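Local coordinates for protein profilin II (Acanthamoeba castellanii, PDB 1F2K) that binds monomeric actin, blocking its polymerisation at high concentration and promoting it at low, and inhibits IP3 and diacylglycerol formation by binding PIP2, at residues L10-V16 with T108-V113; N47-D51 with I87-T91. One frame throughout, in Å; residues are numbered along the deposited sequence.

Contact 1: L10-V16 with T108-V113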
# COMPACT_ATOMS: atom_id res chain seq x y z
N LEU A 10 -8.44 7.29 -2.15
CA LEU A 10 -8.11 5.90 -2.50
C LEU A 10 -9.36 5.08 -2.75
O LEU A 10 -9.79 4.90 -3.90
CB LEU A 10 -7.29 5.28 -1.41
CG LEU A 10 -5.94 5.96 -1.35
CD1 LEU A 10 -5.17 5.35 -0.20
CD2 LEU A 10 -5.21 5.83 -2.70
N VAL A 11 -10.00 4.62 -1.69
CA VAL A 11 -11.19 3.80 -1.91
C VAL A 11 -12.33 4.48 -2.68
O VAL A 11 -12.90 3.89 -3.62
CB VAL A 11 -11.72 3.25 -0.58
CG1 VAL A 11 -12.95 2.40 -0.82
CG2 VAL A 11 -10.60 2.43 0.13
N GLY A 12 -12.64 5.73 -2.33
CA GLY A 12 -13.72 6.41 -3.01
C GLY A 12 -13.65 6.51 -4.54
O GLY A 12 -14.66 6.74 -5.23
N THR A 13 -12.46 6.33 -5.08
CA THR A 13 -12.26 6.45 -6.49
C THR A 13 -12.70 5.26 -7.25
O THR A 13 -13.03 5.38 -8.40
CB THR A 13 -10.78 6.58 -6.86
OG1 THR A 13 -10.11 5.34 -6.54
CG2 THR A 13 -10.14 7.75 -6.12
N GLY A 14 -12.67 4.09 -6.63
CA GLY A 14 -13.01 2.87 -7.35
C GLY A 14 -11.80 2.05 -7.84
O GLY A 14 -11.96 0.91 -8.28
N ALA A 15 -10.60 2.63 -7.75
CA ALA A 15 -9.37 1.97 -8.17
C ALA A 15 -8.78 0.93 -7.21
O ALA A 15 -8.00 0.08 -7.62
CB ALA A 15 -8.32 3.01 -8.48
N VAL A 16 -9.11 1.03 -5.93
CA VAL A 16 -8.63 0.04 -4.97
C VAL A 16 -9.89 -0.33 -4.21
O VAL A 16 -10.80 0.50 -4.07
CB VAL A 16 -7.55 0.61 -4.00
CG1 VAL A 16 -6.43 1.16 -4.79
CG2 VAL A 16 -8.14 1.70 -3.09
N THR A 108 -4.50 0.63 -13.01
CA THR A 108 -5.47 1.66 -12.63
C THR A 108 -5.24 1.93 -11.15
O THR A 108 -5.28 3.07 -10.68
CB THR A 108 -6.92 1.16 -12.82
OG1 THR A 108 -7.25 1.16 -14.20
CG2 THR A 108 -7.92 2.05 -12.11
N ALA A 109 -4.99 0.87 -10.40
CA ALA A 109 -4.79 1.03 -8.98
C ALA A 109 -3.44 1.69 -8.70
O ALA A 109 -3.34 2.46 -7.75
CB ALA A 109 -4.88 -0.34 -8.29
N ALA A 110 -2.42 1.40 -9.52
CA ALA A 110 -1.09 1.93 -9.28
C ALA A 110 -1.14 3.43 -9.50
O ALA A 110 -0.51 4.17 -8.77
CB ALA A 110 -0.08 1.30 -10.26
N ASN A 111 -1.87 3.85 -10.53
CA ASN A 111 -2.00 5.26 -10.85
C ASN A 111 -2.63 6.03 -9.66
O ASN A 111 -2.12 7.05 -9.21
CB ASN A 111 -2.84 5.45 -12.12
CG ASN A 111 -2.10 5.07 -13.39
OD1 ASN A 111 -0.87 4.83 -13.37
ND2 ASN A 111 -2.83 5.02 -14.52
N VAL A 112 -3.72 5.52 -9.13
CA VAL A 112 -4.34 6.22 -8.04
C VAL A 112 -3.40 6.37 -6.86
O VAL A 112 -3.15 7.49 -6.41
CB VAL A 112 -5.65 5.51 -7.68
CG1 VAL A 112 -6.27 6.07 -6.43
CG2 VAL A 112 -6.63 5.72 -8.86
N VAL A 113 -2.86 5.26 -6.37
CA VAL A 113 -1.95 5.28 -5.24
C VAL A 113 -0.71 6.14 -5.43
O VAL A 113 -0.37 6.93 -4.58
CB VAL A 113 -1.53 3.84 -4.81
CG1 VAL A 113 -0.71 3.88 -3.50
CG2 VAL A 113 -2.75 3.00 -4.56

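Contact 2: N47-D51 with I87-T91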
# COMPACT_ATOMS: atom_id res chain seq x y z
N ASN A 47 10.29 -2.05 6.12
CA ASN A 47 11.69 -2.44 5.94
C ASN A 47 12.06 -2.74 4.48
O ASN A 47 13.19 -2.39 4.04
CB ASN A 47 12.09 -3.64 6.78
CG ASN A 47 13.60 -4.01 6.57
OD1 ASN A 47 14.49 -3.32 7.08
ND2 ASN A 47 13.87 -5.08 5.80
N ALA A 48 11.13 -3.37 3.76
CA ALA A 48 11.27 -3.71 2.34
C ALA A 48 11.73 -2.59 1.46
O ALA A 48 12.48 -2.81 0.52
CB ALA A 48 9.95 -4.26 1.80
N PHE A 49 11.25 -1.39 1.76
CA PHE A 49 11.62 -0.20 0.98
C PHE A 49 13.11 0.06 1.15
O PHE A 49 13.76 0.57 0.24
CB PHE A 49 10.80 1.02 1.46
CG PHE A 49 9.35 0.95 1.06
CD1 PHE A 49 8.98 1.20 -0.26
CD2 PHE A 49 8.39 0.48 1.94
CE1 PHE A 49 7.68 0.96 -0.70
CE2 PHE A 49 7.04 0.23 1.49
CZ PHE A 49 6.71 0.46 0.18
N LYS A 50 13.63 -0.29 2.32
CA LYS A 50 15.05 -0.11 2.63
C LYS A 50 15.83 -1.30 2.09
O LYS A 50 16.84 -1.12 1.41
CB LYS A 50 15.26 -0.01 4.15
CG LYS A 50 14.78 1.30 4.80
CD LYS A 50 15.91 2.30 5.12
CE LYS A 50 16.51 2.98 3.87
NZ LYS A 50 17.74 2.27 3.32
N ASP A 51 15.36 -2.52 2.41
CA ASP A 51 15.99 -3.77 1.96
C ASP A 51 14.96 -4.80 1.48
O ASP A 51 14.33 -5.50 2.27
CB ASP A 51 16.79 -4.38 3.10
CG ASP A 51 17.56 -5.62 2.68
OD1 ASP A 51 18.12 -6.28 3.58
OD2 ASP A 51 17.63 -5.94 1.46
N ILE A 87 -0.98 -2.31 -4.17
CA ILE A 87 -0.01 -1.28 -4.59
C ILE A 87 0.45 -0.53 -3.34
O ILE A 87 -0.40 0.02 -2.62
CB ILE A 87 -0.66 -0.24 -5.52
CG1 ILE A 87 -1.33 -0.93 -6.71
CG2 ILE A 87 0.35 0.72 -6.00
CD1 ILE A 87 -0.39 -1.59 -7.68
N THR A 88 1.74 -0.54 -3.01
CA THR A 88 2.14 0.25 -1.82
C THR A 88 3.18 1.20 -2.30
O THR A 88 3.95 0.87 -3.17
CB THR A 88 2.70 -0.58 -0.66
OG1 THR A 88 3.99 -1.09 -0.98
CG2 THR A 88 1.74 -1.71 -0.33
N VAL A 89 3.14 2.41 -1.75
CA VAL A 89 4.06 3.49 -2.10
C VAL A 89 4.49 4.20 -0.84
O VAL A 89 3.68 4.35 0.10
CB VAL A 89 3.39 4.53 -2.99
CG1 VAL A 89 4.44 5.55 -3.51
CG2 VAL A 89 2.70 3.85 -4.13
N LYS A 90 5.77 4.61 -0.83
CA LYS A 90 6.39 5.28 0.31
C LYS A 90 6.57 6.79 0.21
O LYS A 90 7.21 7.29 -0.74
CB LYS A 90 7.76 4.68 0.58
CG LYS A 90 8.57 5.38 1.69
CD LYS A 90 9.84 4.57 1.94
CE LYS A 90 10.80 5.19 2.94
NZ LYS A 90 11.91 4.25 3.30
N THR A 91 6.01 7.51 1.18
CA THR A 91 6.17 8.98 1.19
C THR A 91 7.20 9.33 2.27
O THR A 91 7.80 8.44 2.88
CB THR A 91 4.88 9.68 1.51
OG1 THR A 91 4.52 9.41 2.87
CG2 THR A 91 3.78 9.14 0.62

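Contact 1: L10-V16 with T108-V113
No aromatic ring takes part where Ala15 and its neighbours meet Ala109, Val112 and Val113; the flat groups are peptide units. The carbonyl of Ala15 turns its O to the methyl of Ala109 (Ala15 O to Ala109 CB 3.2 Å), while the Leu10 carbonyl takes Thr13 OG1 in its own plane, 2.7 Å from Leu10 O. The same hydroxyl accepts from Ala15 N, an almost straight bond (N-H...O 171°) that defines an ST turn. Thr13 chi1 of 67° sets OG1 between backbone N and carbonyl carbon, where it can serve both bonds. The turn Val11 to Gly14, with positive phi at Gly14, brings the chain round so that Ala15 points its methyl at helix 106-121. There Val112 supplies both branches: CG2 lies against Ala15 CB, modelled so close that the exact spacing is doubtful, and CG1 stands 3.9 Å from Leu10 CD2. Thr108 CG2 flanks the same methyl, 3.8 Å from Ala15 CB. Val16 and Val113 cross near a right angle, with Val16 CG1 4.1 Å from Val113 CG2. The contact thus joins helix 2-11 and the turn that follows it to helix 106-121, the terminal helices between which profilins bind poly-L-proline. No hydrogen bond spans the segments; the Thr13 hydroxyl pairs within 10-16, and what crosses is van der Waals packing, mostly of methyls.

Contact 2: N47-D51 with I87-T91
Lys50, whose side chain comes up to Lys90, shares with Asp51 one backbone acceptor: Asn47 O takes Lys50 N and Asp51 N at 2.7 Å each. The two bonds, from the third and fourth residues on, hold the backbone curled at the point where Phe49 points at strand 84-90. Lys90 covers one face of the Phe49 ring. Its CB sits 4.0 Å from the centroid of the Phe49 ring and 18° off the normal, a CH-pi contact displaced toward the rim. Because Lys90 is extended throughout, with CG anti to the backbone N (chi1 175°), its chain runs back along the phenylalanine: Lys90 CD is 3.7 Å from Phe49 CB, and the two side chains lie alongside one another, running opposite ways. The strand belongs to the central antiparallel sheet of the profilin fold, lying between strands 76-81 and 94-100, and Phe49 also touches Val77 and Ile95 on these neighbours. Ile87 and Val89 lie on the other face of the sheet, where both touch Val113. At the ring edge, near its plane, Thr88 OG1 approaches Phe49 CZ at 3.3 Å, but this hydroxyl is hydrogen-bonded to Val77 O. The ammonium of Lys90 continues beyond the ring to the more exposed Lys50; Lys50 NZ and Lys90 NZ remain 6.2 Å apart, a like-charged pair that probably disfavours closer approach.

In the fold
Both contacts are largely buried, yet they lie on opposite sides of the chain's centre, their own centres 18 Å apart. Contact 2 sets helix 39-50 on strand 84-90 from the face of the sheet opposite helix 106-121 of contact 1. The strand is the bridge between them: Val113 of contact 1 meets Val89 of contact 2 (Val113 CG1 to Val89 CG2 3.5 Å), and Ile87 packs under Ala109, Ala110 and Val113. Their chemistry differs accordingly. Small methyl groups let the backbones of contact 1 come to 4.7 Å between Ala15 CA and Ala109 CA, whereas contact 2, at 7.6 Å between Phe49 CA and Lys90 CA, is filled by an aromatic ring and a long lysine, whose charged end leads outward.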